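Solute-binding protein Csal_2479 (Chromohalobacter salexigens, PDB 4P1L) is a periplasmic solute-binding protein that binds D-glucuronate in vitro and probably serves a tripartite ATP-independent (TRAP) transport system for its uptake. Local coordinates at residues D72-E75 and Q76-G80; V238-A241 and S242-L246; I254-A257 and A258-A262. All blocks are in the same frame, centred on the assembly; numbering follows the deposited sequence.

Contact 1 of 3, residues D72-E75 and Q76-G80; sequences DAIE and QTRSG
The last turns of helix 70-78, closed by a Schellman motif at Gly80, show how a side-chain hydroxyl can share a carbonyl with the helix's own backbone. Ala73 O accepts twice from Thr77: from N at 2.9 Å, and from OG1, also at 2.9 Å. The two donors come from opposite faces of the carbonyl plane, the hydroxyl tilted 34° from it. With OG1 beside its own backbone N (chi1 -54°), Thr77 turns the hydroxyl back along the helix, while its side chain packs against Leu82, Ala85, Phe87 and Leu135. A valine in its place would probably cost Ala73 O its second donor and put a methyl where the hydroxyl now meets it. One residue on, Arg78 N bonds Ile74 O, and the arginine's CG rests 3.4 Å from that same oxygen. Its CD then passes Ile74 CG2 at 4.1 Å, the two chains crossing at a slant, before a bend at chi3 (63°) carries NE to Lys133 O. Gln76 likewise runs its CG past Asp72 O, while its amide NE2 is held by Leu67 O. At the end of the helix Ser79 N reaches Glu75 O at 3.2 Å, and Gly80 N turns back to Thr77 O at 3.1 Å. Gly80 has a positive phi, at which a side chain would collide with the carbonyl oxygen of Ser79. The side chain of Ile74 lies about 4 Å from that of Gln70, a glucuronate-binding residue at the start of this helix. The chemistry implies that the buried hydroxyl of Thr77 is satisfied within its own helix, whereas the polar ends of Gln76 and Arg78 tie that helix to neighbouring loop carbonyls.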
ATOM      1  N   ASP A  72      10.301   8.476   6.152  1.00 28.50           N
ATOM      2  CA  ASP A  72      11.385   8.499   7.116  1.00 33.82           C
ATOM      3  C   ASP A  72      11.660   7.098   7.664  1.00 29.89           C
ATOM      4  O   ASP A  72      12.802   6.735   7.884  1.00 31.34           O
ATOM      5  CB  ASP A  72      11.076   9.459   8.269  1.00 43.53           C
ATOM      6  CG  ASP A  72      10.952  10.904   7.803  1.00 47.78           C
ATOM      7  OD1 ASP A  72      11.752  11.315   6.922  1.00 45.33           O
ATOM      8  OD2 ASP A  72      10.040  11.613   8.298  1.00 54.79           O
ATOM      9  N   ALA A  73      10.606   6.315   7.870  1.00 23.28           N
ATOM     10  CA  ALA A  73      10.766   4.933   8.371  1.00 21.44           C
ATOM     11  C   ALA A  73      11.462   4.031   7.359  1.00 20.40           C
ATOM     12  O   ALA A  73      12.269   3.166   7.742  1.00 20.34           O
ATOM     13  CB  ALA A  73       9.407   4.344   8.752  1.00 21.05           C
ATOM     14  N   ILE A  74      11.155   4.215   6.075  1.00 23.26           N
ATOM     15  CA  ILE A  74      11.829   3.444   5.042  1.00 21.90           C
ATOM     16  C   ILE A  74      13.320   3.731   5.136  1.00 21.68           C
ATOM     17  O   ILE A  74      14.129   2.810   5.133  1.00 20.17           O
ATOM     18  CB  ILE A  74      11.319   3.762   3.637  1.00 22.05           C
ATOM     19  CG1 ILE A  74       9.934   3.163   3.436  1.00 21.55           C
ATOM     20  CG2 ILE A  74      12.269   3.203   2.585  1.00 23.58           C
ATOM     21  CD1 ILE A  74       9.250   3.619   2.134  1.00 17.62           C
ATOM     22  N   GLU A  75      13.671   5.009   5.264  1.00 25.44           N
ATOM     23  CA  GLU A  75      15.062   5.417   5.395  1.00 27.01           C
ATOM     24  C   GLU A  75      15.747   4.780   6.606  1.00 29.54           C
ATOM     25  O   GLU A  75      16.846   4.261   6.492  1.00 30.09           O
ATOM     26  CB  GLU A  75      15.139   6.940   5.501  1.00 35.88           C
ATOM     27  CG  GLU A  75      16.544   7.502   5.583  1.00 42.13           C
ATOM     28  CD  GLU A  75      16.573   9.030   5.398  1.00 54.14           C
ATOM     29  OE1 GLU A  75      15.574   9.710   5.757  1.00 55.70           O
ATOM     30  OE2 GLU A  75      17.590   9.549   4.878  1.00 58.30           O
ATOM     31  N   GLN A  76      15.086   4.824   7.759  1.00 25.69           N
ATOM     32  CA  GLN A  76      15.632   4.267   8.980  1.00 27.28           C
ATOM     33  C   GLN A  76      15.806   2.759   8.868  1.00 22.65           C
ATOM     34  O   GLN A  76      16.706   2.206   9.471  1.00 25.05           O
ATOM     35  CB  GLN A  76      14.715   4.552  10.169  1.00 32.83           C
ATOM     36  CG  GLN A  76      14.620   5.993  10.611  1.00 33.06           C
ATOM     37  CD  GLN A  76      13.664   6.135  11.782  1.00 35.18           C
ATOM     38  OE1 GLN A  76      13.946   5.667  12.894  1.00 43.38           O
ATOM     39  NE2 GLN A  76      12.509   6.742  11.532  1.00 37.48           N
ATOM     40  N   THR A  77      14.928   2.095   8.112  1.00 24.01           N
ATOM     41  CA  THR A  77      15.041   0.642   7.958  1.00 18.78           C
ATOM     42  C   THR A  77      16.180   0.267   7.005  1.00 22.12           C
ATOM     43  O   THR A  77      16.926  -0.693   7.247  1.00 24.02           O
ATOM     44  CB  THR A  77      13.700   0.017   7.493  1.00 19.81           C
ATOM     45  OG1 THR A  77      12.660   0.411   8.386  1.00 19.86           O
ATOM     46  CG2 THR A  77      13.801  -1.504   7.511  1.00 26.46           C
ATOM     47  N   ARG A  78      16.337   1.016   5.920  1.00 19.97           N
ATOM     48  CA  ARG A  78      17.475   0.781   5.018  1.00 21.64           C
ATOM     49  C   ARG A  78      18.818   0.890   5.725  1.00 23.28           C
ATOM     50  O   ARG A  78      19.761   0.195   5.371  1.00 28.57           O
ATOM     51  CB  ARG A  78      17.454   1.754   3.849  1.00 20.61           C
ATOM     52  CG  ARG A  78      16.277   1.509   2.908  1.00 22.09           C
ATOM     53  CD  ARG A  78      16.249   2.523   1.792  1.00 23.62           C
ATOM     54  NE  ARG A  78      17.423   2.435   0.935  1.00 31.74           N
ATOM     55  CZ  ARG A  78      17.907   3.452   0.226  1.00 32.21           C
ATOM     56  NH1 ARG A  78      17.312   4.639   0.256  1.00 30.24           N
ATOM     57  NH2 ARG A  78      18.980   3.281  -0.520  1.00 33.58           N
ATOM     58  N   SER A  79      18.912   1.777   6.709  1.00 27.78           N
ATOM     59  CA  SER A  79      20.187   2.043   7.350  1.00 33.87           C
ATOM     60  C   SER A  79      20.352   1.153   8.582  1.00 31.50           C
ATOM     61  O   SER A  79      21.406   1.129   9.192  1.00 34.73           O
ATOM     62  CB  SER A  79      20.312   3.534   7.705  1.00 36.00           C
ATOM     63  OG  SER A  79      19.478   3.891   8.781  1.00 35.05           O
ATOM     64  N   GLY A  80      19.296   0.426   8.946  1.00 25.54           N
ATOM     65  CA  GLY A  80      19.367  -0.519  10.043  1.00 28.26           C
ATOM     66  C   GLY A  80      19.044   0.092  11.391  1.00 31.91           C
ATOM     67  O   GLY A  80      19.186  -0.578  12.407  1.00 32.18           O
TER

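Contact 2 of 3, residues V238-A241 and S242-L246; sequences VAKA and SWEEL. With SO4 (sulfate ion), chain E.
Strand 234-239 runs directly into helix 240-245 here, with Ala239 at the N-cap position, and backbone acceptors are taken up in sequence. Ala239 O receives Trp243 N at 2.9 Å, nearly in line with the C=O bond, and Lys240 O receives Glu244 N at the same length. The third bond, from Glu245 N to Ala241 O, is weak at 3.3 Å. At the far end Arg251 NH2 bonds both Trp243 O and Leu246 O. Ser242 OG finds its partner in the carboxylate of Asp83, and the backbone of Ala239 pairs with Asp83 too. Lys240 CG lies 3.8 Å from Glu244 OE2, while NZ stays 5.2 Å from that oxygen and makes a weak bond to Ala131 O. Val238 CG1 packs 4.0 Å from Trp243 CB, the two side chains crossing at about a right angle. The indole swings away from the turn, its CG opposite the backbone N (chi1 -167°), to lie against Ile136, Leu138 and Ile254. Its NE1 gives a nearly straight hydrogen bond (172°) of 2.9 Å to O3 of a sulfate ion, probably picked up from the crystallisation medium; O3 lies in the indole plane at the ring edge.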
ATOM      1  N   VAL A 238      12.766  -6.702   6.435  1.00 16.46           N
ATOM      2  CA  VAL A 238      13.778  -6.556   7.486  1.00 16.27           C
ATOM      3  C   VAL A 238      14.972  -5.740   6.940  1.00 19.49           C
ATOM      4  O   VAL A 238      15.351  -5.888   5.779  1.00 17.53           O
ATOM      5  CB  VAL A 238      14.231  -7.954   7.996  1.00 17.47           C
ATOM      6  CG1 VAL A 238      15.404  -7.844   8.993  1.00 17.03           C
ATOM      7  CG2 VAL A 238      13.059  -8.689   8.635  1.00 16.12           C
ATOM      8  N   ALA A 239      15.558  -4.873   7.766  1.00 17.57           N
ATOM      9  CA  ALA A 239      16.828  -4.222   7.430  1.00 18.48           C
ATOM     10  C   ALA A 239      17.895  -5.272   7.055  1.00 24.21           C
ATOM     11  O   ALA A 239      18.111  -6.268   7.761  1.00 20.99           O
ATOM     12  CB  ALA A 239      17.335  -3.382   8.595  1.00 20.91           C
ATOM     13  N   LYS A 240      18.566  -5.063   5.935  1.00 21.22           N
ATOM     14  CA  LYS A 240      19.581  -6.028   5.516  1.00 23.18           C
ATOM     15  C   LYS A 240      20.623  -6.258   6.616  1.00 21.92           C
ATOM     16  O   LYS A 240      21.039  -7.384   6.849  1.00 24.22           O
ATOM     17  CB  LYS A 240      20.276  -5.587   4.225  1.00 25.27           C
ATOM     18  CG  LYS A 240      21.330  -6.613   3.730  1.00 26.25           C
ATOM     19  CD  LYS A 240      22.031  -6.154   2.443  1.00 37.32           C
ATOM     20  CE  LYS A 240      21.094  -6.192   1.241  1.00 43.46           C
ATOM     21  NZ  LYS A 240      21.813  -6.400  -0.060  1.00 50.05           N
ATOM     22  N   ALA A 241      21.036  -5.188   7.284  1.00 24.79           N
ATOM     23  CA  ALA A 241      22.018  -5.290   8.366  1.00 28.40           C
ATOM     24  C   ALA A 241      21.521  -6.222   9.472  1.00 27.73           C
ATOM     25  O   ALA A 241      22.261  -7.079   9.965  1.00 27.44           O
ATOM     26  CB  ALA A 241      22.298  -3.914   8.943  1.00 30.57           C
ATOM     27  N   SER A 242      20.263  -6.054   9.858  1.00 26.85           N
ATOM     28  CA  SER A 242      19.697  -6.866  10.936  1.00 22.45           C
ATOM     29  C   SER A 242      19.544  -8.320  10.508  1.00 27.60           C
ATOM     30  O   SER A 242      19.732  -9.242  11.291  1.00 25.84           O
ATOM     31  CB  SER A 242      18.332  -6.316  11.364  1.00 23.11           C
ATOM     32  OG  SER A 242      18.470  -5.004  11.867  1.00 27.17           O
ATOM     33  N   TRP A 243      19.190  -8.508   9.246  1.00 19.38           N
ATOM     34  CA  TRP A 243      19.029  -9.833   8.663  1.00 19.58           C
ATOM     35  C   TRP A 243      20.341 -10.615   8.651  1.00 21.32           C
ATOM     36  O   TRP A 243      20.393 -11.772   9.066  1.00 24.76           O
ATOM     37  CB  TRP A 243      18.493  -9.658   7.232  1.00 20.14           C
ATOM     38  CG  TRP A 243      17.988 -10.916   6.583  1.00 19.18           C
ATOM     39  CD1 TRP A 243      18.447 -11.466   5.431  1.00 19.71           C
ATOM     40  CD2 TRP A 243      16.914 -11.755   7.025  1.00 18.97           C
ATOM     41  NE1 TRP A 243      17.727 -12.597   5.122  1.00 19.86           N
ATOM     42  CE2 TRP A 243      16.782 -12.800   6.085  1.00 23.42           C
ATOM     43  CE3 TRP A 243      16.052 -11.731   8.122  1.00 20.38           C
ATOM     44  CZ2 TRP A 243      15.838 -13.832   6.223  1.00 21.98           C
ATOM     45  CZ3 TRP A 243      15.102 -12.757   8.249  1.00 21.34           C
ATOM     46  CH2 TRP A 243      14.997 -13.773   7.296  1.00 23.76           C
ATOM     47  N   GLU A 244      21.406  -9.966   8.189  1.00 23.62           N
ATOM     48  CA  GLU A 244      22.695 -10.623   8.030  1.00 26.59           C
ATOM     49  C   GLU A 244      23.332 -11.021   9.357  1.00 27.55           C
ATOM     50  O   GLU A 244      24.111 -11.973   9.408  1.00 32.59           O
ATOM     51  CB  GLU A 244      23.640  -9.716   7.250  1.00 30.18           C
ATOM     52  CG  GLU A 244      23.212  -9.572   5.799  1.00 38.06           C
ATOM     53  CD  GLU A 244      24.195  -8.770   4.971  1.00 44.87           C
ATOM     54  OE1 GLU A 244      24.914  -7.907   5.534  1.00 46.62           O
ATOM     55  OE2 GLU A 244      24.231  -9.019   3.747  1.00 47.87           O
ATOM     56  N   GLU A 245      22.993 -10.305  10.429  1.00 25.67           N
ATOM     57  CA  GLU A 245      23.586 -10.581  11.741  1.00 30.21           C
ATOM     58  C   GLU A 245      23.142 -11.928  12.291  1.00 24.09           C
ATOM     59  O   GLU A 245      23.829 -12.510  13.115  1.00 25.91           O
ATOM     60  CB  GLU A 245      23.178  -9.508  12.743  1.00 32.66           C
ATOM     61  CG  GLU A 245      23.876  -8.191  12.569  1.00 35.86           C
ATOM     62  CD  GLU A 245      23.280  -7.121  13.460  1.00 41.78           C
ATOM     63  OE1 GLU A 245      22.060  -7.189  13.762  1.00 42.28           O
ATOM     64  OE2 GLU A 245      24.037  -6.212  13.862  1.00 51.63           O
ATOM     65  N   LEU A 246      21.991 -12.414  11.837  1.00 27.71           N
ATOM     66  CA  LEU A 246      21.370 -13.606  12.409  1.00 23.67           C
ATOM     67  C   LEU A 246      22.119 -14.893  12.041  1.00 25.33           C
ATOM     68  O   LEU A 246      22.935 -14.902  11.133  1.00 26.89           O
ATOM     69  CB  LEU A 246      19.944 -13.735  11.895  1.00 24.42           C
ATOM     70  CG  LEU A 246      18.967 -12.586  12.186  1.00 25.81           C
ATOM     71  CD1 LEU A 246      17.670 -12.813  11.401  1.00 25.49           C
ATOM     72  CD2 LEU A 246      18.700 -12.491  13.669  1.00 34.60           C
TER
HETATM   73  S   SO4 E 403      18.081 -15.746   2.883  0.82 39.58           S
HETATM   74  O1  SO4 E 403      16.976 -16.407   3.566  0.82 35.33           O
HETATM   75  O2  SO4 E 403      18.192 -16.271   1.529  0.82 44.97           O
HETATM   76  O3  SO4 E 403      17.896 -14.296   2.789  0.82 35.68           O
HETATM   77  O4  SO4 E 403      19.312 -15.980   3.635  0.82 40.59           O

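Contact 3 of 3, residues I254-A257 and A258-A262; sequences IREA and AEDAA. With SO4 (sulfate ion), chain E.
The guanidinium of Arg255 meets a sulfate ion at its edge, with O3 in the plane of the group, and its plane is turned 46° from that of the Glu259 carboxylate. NE donates to sulfate O1 and NH2 to O3, each at 3.1 Å, so two neighbouring nitrogens grip two oxygens of one anion; a weak third bond joins NH2 to O1. Arg255 and Glu259 touch instead through the aliphatic part of the arginine, where CG lies 3.6 Å from OE2. A bend at chi3 (-85°) sends the guanidinium off to the sulfate, leaving NH1 5.2 Å from Glu259 OE2. All of this belongs to the long helix 248-282, whose i to i+4 bonds include Glu259 N to Arg255 O and Asp260 N to Glu256 O, both 3.0 Å. On its buried side Ala257 packs on Phe45 and Val49 of helix 37-52, while Ala258 meets Leu138 of strand 135-141. Glu256 and Asp260 bring like charges together, OE2 and OD2 4.4 Å apart with the carboxylate planes 73° to each other. A long, weak ion pair between Glu256 and Lys52 may ease this repulsion, whereas Glu48 adds another carboxylate close to Asp260 OD2.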
ATOM      1  N   ILE A 254      12.464 -17.052  10.740  1.00 21.10           N
ATOM      2  CA  ILE A 254      11.814 -15.754  10.642  1.00 19.87           C
ATOM      3  C   ILE A 254      11.087 -15.618   9.292  1.00 19.23           C
ATOM      4  O   ILE A 254      10.000 -15.051   9.206  1.00 19.92           O
ATOM      5  CB  ILE A 254      12.823 -14.618  10.922  1.00 19.47           C
ATOM      6  CG1 ILE A 254      13.285 -14.715  12.390  1.00 23.40           C
ATOM      7  CG2 ILE A 254      12.225 -13.236  10.622  1.00 18.31           C
ATOM      8  CD1 ILE A 254      14.415 -13.787  12.752  1.00 25.22           C
ATOM      9  N   ARG A 255      11.684 -16.178   8.251  1.00 20.76           N
ATOM     10  CA  ARG A 255      11.047 -16.205   6.946  1.00 20.95           C
ATOM     11  C   ARG A 255       9.733 -16.991   7.039  1.00 22.14           C
ATOM     12  O   ARG A 255       8.695 -16.562   6.506  1.00 24.30           O
ATOM     13  CB  ARG A 255      12.017 -16.815   5.923  1.00 28.44           C
ATOM     14  CG  ARG A 255      11.688 -16.547   4.495  1.00 35.49           C
ATOM     15  CD  ARG A 255      12.821 -16.985   3.556  1.00 34.00           C
ATOM     16  NE  ARG A 255      13.899 -16.001   3.348  1.00 28.90           N
ATOM     17  CZ  ARG A 255      13.772 -14.880   2.647  1.00 29.58           C
ATOM     18  NH1 ARG A 255      12.596 -14.542   2.133  1.00 31.14           N
ATOM     19  NH2 ARG A 255      14.811 -14.066   2.490  1.00 30.81           N
ATOM     20  N   GLU A 256       9.761 -18.130   7.736  1.00 22.55           N
ATOM     21  CA  GLU A 256       8.537 -18.903   7.957  1.00 25.15           C
ATOM     22  C   GLU A 256       7.480 -18.091   8.726  1.00 27.40           C
ATOM     23  O   GLU A 256       6.309 -18.088   8.349  1.00 27.36           O
ATOM     24  CB  GLU A 256       8.821 -20.214   8.683  1.00 32.04           C
ATOM     25  CG  GLU A 256       7.582 -21.099   8.801  1.00 43.67           C
ATOM     26  CD  GLU A 256       7.836 -22.427   9.519  1.00 50.47           C
ATOM     27  OE1 GLU A 256       8.982 -22.678   9.969  1.00 49.56           O
ATOM     28  OE2 GLU A 256       6.869 -23.215   9.630  1.00 55.00           O
ATOM     29  N   ALA A 257       7.892 -17.414   9.796  1.00 24.44           N
ATOM     30  CA  ALA A 257       6.984 -16.577  10.584  1.00 26.75           C
ATOM     31  C   ALA A 257       6.327 -15.492   9.724  1.00 19.20           C
ATOM     32  O   ALA A 257       5.153 -15.193   9.891  1.00 21.23           O
ATOM     33  CB  ALA A 257       7.718 -15.920  11.728  1.00 23.65           C
ATOM     34  N   ALA A 258       7.106 -14.899   8.824  1.00 18.46           N
ATOM     35  CA  ALA A 258       6.613 -13.829   7.952  1.00 17.07           C
ATOM     36  C   ALA A 258       5.606 -14.344   6.933  1.00 18.80           C
ATOM     37  O   ALA A 258       4.614 -13.666   6.614  1.00 16.61           O
ATOM     38  CB  ALA A 258       7.787 -13.168   7.225  1.00 19.00           C
ATOM     39  N   GLU A 259       5.870 -15.533   6.407  1.00 21.57           N
ATOM     40  CA  GLU A 259       4.952 -16.174   5.467  1.00 26.05           C
ATOM     41  C   GLU A 259       3.619 -16.495   6.164  1.00 23.90           C
ATOM     42  O   GLU A 259       2.558 -16.213   5.620  1.00 22.61           O
ATOM     43  CB  GLU A 259       5.601 -17.432   4.858  1.00 28.20           C
ATOM     44  CG  GLU A 259       6.723 -17.074   3.873  1.00 30.05           C
ATOM     45  CD  GLU A 259       7.651 -18.235   3.550  1.00 40.83           C
ATOM     46  OE1 GLU A 259       7.303 -19.383   3.901  1.00 43.98           O
ATOM     47  OE2 GLU A 259       8.735 -17.993   2.952  1.00 42.66           O
ATOM     48  N   ASP A 260       3.679 -17.062   7.371  1.00 19.03           N
ATOM     49  CA  ASP A 260       2.461 -17.319   8.156  1.00 27.03           C
ATOM     50  C   ASP A 260       1.713 -16.004   8.472  1.00 22.46           C
ATOM     51  O   ASP A 260       0.484 -15.931   8.391  1.00 21.55           O
ATOM     52  CB  ASP A 260       2.792 -18.039   9.478  1.00 25.15           C
ATOM     53  CG  ASP A 260       3.421 -19.415   9.267  1.00 33.59           C
ATOM     54  OD1 ASP A 260       3.301 -19.966   8.149  1.00 34.72           O
ATOM     55  OD2 ASP A 260       4.046 -19.940  10.224  1.00 39.33           O
ATOM     56  N   ALA A 261       2.454 -14.978   8.870  1.00 19.49           N
ATOM     57  CA  ALA A 261       1.832 -13.679   9.156  1.00 18.92           C
ATOM     58  C   ALA A 261       1.115 -13.082   7.945  1.00 17.28           C
ATOM     59  O   ALA A 261       0.055 -12.469   8.105  1.00 16.89           O
ATOM     60  CB  ALA A 261       2.858 -12.695   9.684  1.00 20.06           C
ATOM     61  N   ALA A 262       1.689 -13.214   6.743  1.00 19.60           N
ATOM     62  CA  ALA A 262       1.026 -12.719   5.521  1.00 21.88           C
ATOM     63  C   ALA A 262      -0.241 -13.520   5.218  1.00 22.88           C
ATOM     64  O   ALA A 262      -1.262 -12.959   4.825  1.00 20.30           O
ATOM     65  CB  ALA A 262       1.976 -12.768   4.310  1.00 15.52           C
TER
HETATM   66  S   SO4 E 403      18.081 -15.746   2.883  0.82 39.58           S
HETATM   67  O1  SO4 E 403      16.976 -16.407   3.566  0.82 35.33           O
HETATM   68  O2  SO4 E 403      18.192 -16.271   1.529  0.82 44.97           O
HETATM   69  O3  SO4 E 403      17.896 -14.296   2.789  0.82 35.68           O
HETATM   70  O4  SO4 E 403      19.312 -15.980   3.635  0.82 40.59           O

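Overall arrangement
The three local contacts come in series along the chain, yet contacts 1 and 2 are neighbours in space, their centres 12 Å apart. Contact 1 closes the helix that leads into strand 84-88; contact 2 leaves the adjacent antiparallel strand 234-239 of the same five-stranded sheet, and Thr77 and Gly80 meet Ala239 where they adjoin. Contact 3, centred 16 Å from contact 2, follows in the next helix, 248-282. Trp243 and Leu246 pack on Ile254, and one sulfate joins Trp243 to Arg255. Contacts 1 and 3 do not touch. Contact 2 thus lies between helix 70-78 and helix 248-282 and touches both, while contact 1 lies nearer the ligand, the side chain of Ile74 lying about 9 Å from the bound glucuronate.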